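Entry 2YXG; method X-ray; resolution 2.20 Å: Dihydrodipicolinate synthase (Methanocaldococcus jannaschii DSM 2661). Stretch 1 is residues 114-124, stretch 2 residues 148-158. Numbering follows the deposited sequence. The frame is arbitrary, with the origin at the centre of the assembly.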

ATOM      1  N   LEU A 114      12.858 -10.457  15.065  1.00 18.22           N
ATOM      2  CA  LEU A 114      13.023 -11.556  14.089  1.00 19.28           C
ATOM      3  C   LEU A 114      14.347 -12.274  14.186  1.00 18.94           C
ATOM      4  O   LEU A 114      14.369 -13.490  14.143  1.00 19.14           O
ATOM      5  CB  LEU A 114      12.814 -11.065  12.639  1.00 18.40           C
ATOM      6  CG  LEU A 114      11.409 -10.560  12.250  1.00 19.62           C
ATOM      7  CD1 LEU A 114      11.413  -9.924  10.846  1.00 18.45           C
ATOM      8  CD2 LEU A 114      10.383 -11.721  12.304  1.00 19.30           C
ATOM      9  N   ARG A 115      15.457 -11.528  14.260  1.00 20.55           N
ATOM     10  CA  ARG A 115      16.780 -12.157  14.362  1.00 20.96           C
ATOM     11  C   ARG A 115      16.833 -13.053  15.595  1.00 20.97           C
ATOM     12  O   ARG A 115      17.253 -14.195  15.540  1.00 21.78           O
ATOM     13  CB  ARG A 115      17.883 -11.097  14.377  1.00 21.14           C
ATOM     14  CG  ARG A 115      19.360 -11.589  14.166  1.00 21.11           C
ATOM     15  CD  ARG A 115      20.412 -10.476  14.561  1.00 24.10           C
ATOM     16  NE  ARG A 115      20.317 -10.135  15.997  1.00 31.65           N
ATOM     17  CZ  ARG A 115      20.658 -10.978  16.977  1.00 34.13           C
ATOM     18  NH1 ARG A 115      21.167 -12.177  16.678  1.00 32.19           N
ATOM     19  NH2 ARG A 115      20.503 -10.634  18.248  1.00 33.29           N
ATOM     20  N   LYS A 116      16.380 -12.534  16.718  1.00 22.64           N
ATOM     21  CA  LYS A 116      16.462 -13.242  17.988  1.00 23.44           C
ATOM     22  C   LYS A 116      15.564 -14.467  17.938  1.00 22.23           C
ATOM     23  O   LYS A 116      15.986 -15.570  18.299  1.00 22.61           O
ATOM     24  CB  LYS A 116      15.981 -12.340  19.106  1.00 23.98           C
ATOM     25  CG  LYS A 116      17.004 -11.374  19.708  1.00 28.60           C
ATOM     26  CD  LYS A 116      16.344 -10.626  20.914  1.00 26.71           C
ATOM     27  CE  LYS A 116      17.375 -10.073  21.854  1.00 34.92           C
ATOM     28  NZ  LYS A 116      17.817  -8.702  21.430  1.00 39.03           N
ATOM     29  N   HIS A 117      14.316 -14.269  17.491  1.00 21.20           N
ATOM     30  CA  HIS A 117      13.416 -15.388  17.182  1.00 19.58           C
ATOM     31  C   HIS A 117      14.080 -16.488  16.355  1.00 19.18           C
ATOM     32  O   HIS A 117      14.129 -17.633  16.814  1.00 17.76           O
ATOM     33  CB  HIS A 117      12.123 -14.909  16.513  1.00 19.44           C
ATOM     34  CG  HIS A 117      11.159 -16.015  16.190  1.00 18.15           C
ATOM     35  ND1 HIS A 117      11.124 -16.636  14.958  1.00 17.85           N
ATOM     36  CD2 HIS A 117      10.177 -16.584  16.929  1.00 12.19           C
ATOM     37  CE1 HIS A 117      10.149 -17.535  14.951  1.00 15.89           C
ATOM     38  NE2 HIS A 117       9.568 -17.531  16.139  1.00 15.70           N
ATOM     39  N   PHE A 118      14.626 -16.157  15.181  1.00 18.22           N
ATOM     40  CA  PHE A 118      15.215 -17.239  14.318  1.00 19.90           C
ATOM     41  C   PHE A 118      16.527 -17.773  14.917  1.00 20.60           C
ATOM     42  O   PHE A 118      16.914 -18.884  14.668  1.00 20.10           O
ATOM     43  CB  PHE A 118      15.444 -16.793  12.841  1.00 18.34           C
ATOM     44  CG  PHE A 118      14.170 -16.611  12.056  1.00 20.30           C
ATOM     45  CD1 PHE A 118      13.262 -17.678  11.892  1.00 22.08           C
ATOM     46  CD2 PHE A 118      13.838 -15.391  11.511  1.00 20.71           C
ATOM     47  CE1 PHE A 118      12.075 -17.517  11.181  1.00 21.33           C
ATOM     48  CE2 PHE A 118      12.641 -15.236  10.753  1.00 21.99           C
ATOM     49  CZ  PHE A 118      11.783 -16.289  10.601  1.00 20.31           C
ATOM     50  N   GLY A 119      17.223 -16.922  15.676  1.00 22.83           N
ATOM     51  CA  GLY A 119      18.424 -17.317  16.425  1.00 22.50           C
ATOM     52  C   GLY A 119      18.103 -18.439  17.398  1.00 22.75           C
ATOM     53  O   GLY A 119      18.823 -19.422  17.447  1.00 21.80           O
ATOM     54  N   LYS A 120      17.012 -18.306  18.156  1.00 23.71           N
ATOM     55  CA  LYS A 120      16.604 -19.366  19.114  1.00 24.62           C
ATOM     56  C   LYS A 120      16.232 -20.654  18.380  1.00 24.57           C
ATOM     57  O   LYS A 120      16.539 -21.757  18.856  1.00 24.70           O
ATOM     58  CB  LYS A 120      15.427 -18.931  20.033  1.00 25.74           C
ATOM     59  CG  LYS A 120      15.650 -17.664  20.902  1.00 31.75           C
ATOM     60  CD  LYS A 120      16.527 -17.911  22.165  1.00 40.45           C
ATOM     61  CE  LYS A 120      15.680 -18.380  23.386  1.00 45.50           C
ATOM     62  NZ  LYS A 120      16.458 -19.111  24.502  1.00 43.92           N
ATOM     63  N   VAL A 121      15.547 -20.532  17.237  1.00 23.46           N
ATOM     64  CA  VAL A 121      15.236 -21.709  16.421  1.00 23.37           C
ATOM     65  C   VAL A 121      16.542 -22.406  15.956  1.00 24.46           C
ATOM     66  O   VAL A 121      16.702 -23.623  16.114  1.00 22.85           O
ATOM     67  CB  VAL A 121      14.292 -21.360  15.228  1.00 23.73           C
ATOM     68  CG1 VAL A 121      14.142 -22.486  14.286  1.00 23.19           C
ATOM     69  CG2 VAL A 121      12.894 -20.913  15.767  1.00 22.06           C
ATOM     70  N   ALA A 122      17.452 -21.612  15.383  1.00 24.78           N
ATOM     71  CA  ALA A 122      18.694 -22.128  14.847  1.00 25.03           C
ATOM     72  C   ALA A 122      19.546 -22.812  15.933  1.00 25.86           C
ATOM     73  O   ALA A 122      20.125 -23.861  15.658  1.00 25.83           O
ATOM     74  CB  ALA A 122      19.449 -21.035  14.129  1.00 24.18           C
ATOM     75  N   GLU A 123      19.596 -22.237  17.139  1.00 26.83           N
ATOM     76  CA  GLU A 123      20.291 -22.837  18.288  1.00 28.91           C
ATOM     77  C   GLU A 123      19.658 -24.122  18.797  1.00 29.04           C
ATOM     78  O   GLU A 123      20.331 -24.924  19.447  1.00 30.81           O
ATOM     79  CB  GLU A 123      20.371 -21.849  19.456  1.00 29.38           C
ATOM     80  CG  GLU A 123      21.528 -20.828  19.316  1.00 32.78           C
ATOM     81  CD  GLU A 123      21.304 -19.505  20.074  1.00 33.53           C
ATOM     82  OE1 GLU A 123      20.584 -19.497  21.116  1.00 35.93           O
ATOM     83  OE2 GLU A 123      21.836 -18.459  19.600  1.00 37.46           O
ATOM     84  N   SER A 124      18.370 -24.323  18.520  1.00 28.24           N
ATOM     85  CA  SER A 124      17.623 -25.445  19.079  1.00 27.47           C
ATOM     86  C   SER A 124      17.866 -26.782  18.349  1.00 27.08           C
ATOM     87  O   SER A 124      17.589 -27.856  18.892  1.00 26.94           O
ATOM     88  CB  SER A 124      16.103 -25.136  19.145  1.00 27.17           C
ATOM     89  OG  SER A 124      15.451 -25.248  17.868  1.00 25.71           O
ATOM     90  N   LYS A 148      21.142 -11.782   6.369  1.00 22.79           N
ATOM     91  CA  LYS A 148      22.606 -11.848   6.272  1.00 23.94           C
ATOM     92  C   LYS A 148      23.271 -12.062   7.647  1.00 24.15           C
ATOM     93  O   LYS A 148      24.134 -12.934   7.775  1.00 24.18           O
ATOM     94  CB  LYS A 148      23.150 -10.628   5.529  1.00 24.06           C
ATOM     95  CG  LYS A 148      24.722 -10.521   5.427  1.00 24.99           C
ATOM     96  CD  LYS A 148      25.040  -9.207   4.719  1.00 25.92           C
ATOM     97  CE  LYS A 148      26.476  -9.184   4.156  1.00 31.05           C
ATOM     98  NZ  LYS A 148      27.445  -8.893   5.237  1.00 33.81           N
ATOM     99  N   LEU A 149      22.828 -11.311   8.675  1.00 24.76           N
ATOM    100  CA  LEU A 149      23.254 -11.543  10.092  1.00 24.71           C
ATOM    101  C   LEU A 149      22.963 -12.959  10.552  1.00 24.19           C
ATOM    102  O   LEU A 149      23.851 -13.636  11.070  1.00 24.13           O
ATOM    103  CB  LEU A 149      22.617 -10.536  11.071  1.00 25.41           C
ATOM    104  CG  LEU A 149      22.974  -9.062  10.785  1.00 27.57           C
ATOM    105  CD1 LEU A 149      22.102  -8.084  11.589  1.00 25.18           C
ATOM    106  CD2 LEU A 149      24.491  -8.750  10.949  1.00 29.21           C
ATOM    107  N   LEU A 150      21.733 -13.418  10.332  1.00 23.37           N
ATOM    108  CA  LEU A 150      21.377 -14.831  10.632  1.00 23.80           C
ATOM    109  C   LEU A 150      22.340 -15.873  10.058  1.00 24.58           C
ATOM    110  O   LEU A 150      22.860 -16.743  10.785  1.00 23.38           O
ATOM    111  CB  LEU A 150      19.955 -15.153  10.179  1.00 22.21           C
ATOM    112  CG  LEU A 150      18.940 -14.503  11.135  1.00 23.64           C
ATOM    113  CD1 LEU A 150      17.471 -14.478  10.561  1.00 18.38           C
ATOM    114  CD2 LEU A 150      19.031 -15.193  12.459  1.00 20.94           C
ATOM    115  N   ALA A 151      22.556 -15.773   8.747  1.00 25.51           N
ATOM    116  CA  ALA A 151      23.393 -16.713   8.031  1.00 28.38           C
ATOM    117  C   ALA A 151      24.845 -16.566   8.481  1.00 29.65           C
ATOM    118  O   ALA A 151      25.538 -17.570   8.641  1.00 30.94           O
ATOM    119  CB  ALA A 151      23.282 -16.500   6.524  1.00 28.17           C
ATOM    120  N   GLU A 152      25.310 -15.334   8.689  1.00 30.79           N
ATOM    121  CA  GLU A 152      26.664 -15.130   9.231  1.00 31.92           C
ATOM    122  C   GLU A 152      26.865 -15.782  10.587  1.00 32.09           C
ATOM    123  O   GLU A 152      27.962 -16.274  10.852  1.00 31.55           O
ATOM    124  CB  GLU A 152      27.087 -13.651   9.253  1.00 32.13           C
ATOM    125  CG  GLU A 152      27.341 -13.087   7.827  1.00 32.98           C
ATOM    126  CD  GLU A 152      27.533 -11.556   7.754  1.00 34.86           C
ATOM    127  OE1 GLU A 152      27.076 -10.796   8.674  1.00 31.83           O
ATOM    128  OE2 GLU A 152      28.157 -11.118   6.720  1.00 40.33           O
ATOM    129  N   GLU A 153      25.817 -15.827  11.428  1.00 31.61           N
ATOM    130  CA  GLU A 153      25.959 -16.468  12.734  1.00 31.52           C
ATOM    131  C   GLU A 153      25.690 -17.966  12.791  1.00 30.76           C
ATOM    132  O   GLU A 153      26.317 -18.712  13.564  1.00 31.53           O
ATOM    133  CB  GLU A 153      25.093 -15.794  13.798  1.00 32.35           C
ATOM    134  CG  GLU A 153      25.273 -16.496  15.139  1.00 34.53           C
ATOM    135  CD  GLU A 153      24.959 -15.649  16.369  1.00 42.72           C
ATOM    136  OE1 GLU A 153      24.331 -14.558  16.278  1.00 42.32           O
ATOM    137  OE2 GLU A 153      25.335 -16.123  17.468  1.00 47.52           O
ATOM    138  N   TYR A 154      24.730 -18.406  12.006  1.00 29.46           N
ATOM    139  CA  TYR A 154      24.238 -19.761  12.111  1.00 28.06           C
ATOM    140  C   TYR A 154      24.435 -20.505  10.814  1.00 28.27           C
ATOM    141  O   TYR A 154      23.763 -20.202   9.792  1.00 27.97           O
ATOM    142  CB  TYR A 154      22.767 -19.733  12.477  1.00 26.82           C
ATOM    143  CG  TYR A 154      22.511 -19.053  13.789  1.00 26.92           C
ATOM    144  CD1 TYR A 154      22.768 -19.711  15.002  1.00 28.51           C
ATOM    145  CD2 TYR A 154      22.047 -17.731  13.828  1.00 27.20           C
ATOM    146  CE1 TYR A 154      22.537 -19.056  16.247  1.00 31.03           C
ATOM    147  CE2 TYR A 154      21.825 -17.062  15.056  1.00 27.35           C
ATOM    148  CZ  TYR A 154      22.046 -17.739  16.251  1.00 27.86           C
ATOM    149  OH  TYR A 154      21.805 -17.097  17.437  1.00 26.19           O
ATOM    150  N   SER A 155      25.311 -21.513  10.852  1.00 27.63           N
ATOM    151  CA  SER A 155      25.553 -22.309   9.650  1.00 27.73           C
ATOM    152  C   SER A 155      24.313 -23.081   9.181  1.00 27.06           C
ATOM    153  O   SER A 155      24.250 -23.479   8.014  1.00 27.52           O
ATOM    154  CB  SER A 155      26.674 -23.295   9.868  1.00 28.02           C
ATOM    155  OG  SER A 155      26.307 -24.154  10.934  1.00 30.00           O
ATOM    156  N   ASN A 156      23.344 -23.318  10.068  1.00 25.50           N
ATOM    157  CA  ASN A 156      22.152 -24.091   9.628  1.00 24.90           C
ATOM    158  C   ASN A 156      21.024 -23.216   9.046  1.00 24.75           C
ATOM    159  O   ASN A 156      19.968 -23.717   8.733  1.00 25.06           O
ATOM    160  CB  ASN A 156      21.620 -25.059  10.692  1.00 22.95           C
ATOM    161  CG  ASN A 156      21.285 -24.382  12.022  1.00 21.29           C
ATOM    162  OD1 ASN A 156      21.779 -23.301  12.336  1.00 18.98           O
ATOM    163  ND2 ASN A 156      20.478 -25.052  12.838  1.00 17.41           N
ATOM    164  N   ILE A 157      21.243 -21.903   8.975  1.00 25.27           N
ATOM    165  CA  ILE A 157      20.341 -21.013   8.258  1.00 23.97           C
ATOM    166  C   ILE A 157      20.681 -21.102   6.760  1.00 24.70           C
ATOM    167  O   ILE A 157      21.633 -20.490   6.255  1.00 24.06           O
ATOM    168  CB  ILE A 157      20.411 -19.575   8.752  1.00 23.11           C
ATOM    169  CG1 ILE A 157      20.019 -19.540  10.223  1.00 23.72           C
ATOM    170  CG2 ILE A 157      19.458 -18.638   7.892  1.00 21.53           C
ATOM    171  CD1 ILE A 157      18.546 -19.399  10.445  1.00 20.64           C
ATOM    172  N   SER A 158      19.851 -21.853   6.059  1.00 25.04           N
ATOM    173  CA  SER A 158      20.275 -22.393   4.784  1.00 26.18           C
ATOM    174  C   SER A 158      19.569 -21.767   3.576  1.00 25.70           C
ATOM    175  O   SER A 158      20.226 -21.457   2.576  1.00 26.65           O
ATOM    176  CB  SER A 158      20.132 -23.898   4.790  1.00 25.63           C
ATOM    177  OG  SER A 158      20.218 -24.347   3.449  1.00 32.05           O
TER
HETATM  178  O   HOH W   1      22.552 -13.430  14.133  1.00 25.51           O
HETATM  179  O   HOH W   2      23.169 -23.482  14.610  1.00 36.16           O

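Two helices running in nearly the same direction, 28° apart, pack through a small apolar core, and polar side chains fasten the contact at its margins and where the second stretch turns out of its helix. The axes come no closer than 10.2 Å, so side chains must fill most of the gap. Leu-150 does much of this: its CA-to-CB bond points sideways, but the m, t rotamer brings its end nearer, setting CD1 3.8 Å from CB of Phe-118 and CD2 3.7 Å from O of Arg-115.

Tyr-154, the first residue to leave helical geometry, points toward the first helix and lays its ring across it. CB of Ala-122 sits over one ring face, 3.7 Å from CG of Tyr-154 and 4.0 Å from the ring centroid, a CH-pi contact for which a short methyl is well suited. The same CB lies 4.1 Å from CD1 of Ile-157. Gly-119 leaves room for the phenol: its CA is 3.5 Å from OH of Tyr-154, and an ideal CB there would clash at 3.0 Å from that oxygen. The hydroxyl donates a short hydrogen bond to Glu-123, 2.6 Å from OH of Tyr-154 to OE2 of Glu-123, at the ring's edge, so the tyrosine combines an apolar face with a polar tip.

Beyond it, the type I turn from Tyr-154 to Ile-157 presents Asn-156, whose ND2 donates to O of Ala-122 at 3.1 Å and 171°, a nearly linear bond to a main-chain carbonyl of the first helix. At the other end of the contact, Arg-115 lays its aliphatic part against Leu-149, with CD of Arg-115 4.1 Å from CB of Leu-149. Its NH1 makes a long salt bridge, 4.0 Å, to OE1 of Glu-153; water 1 bridges these same two atoms. Altogether 484 Å² is buried.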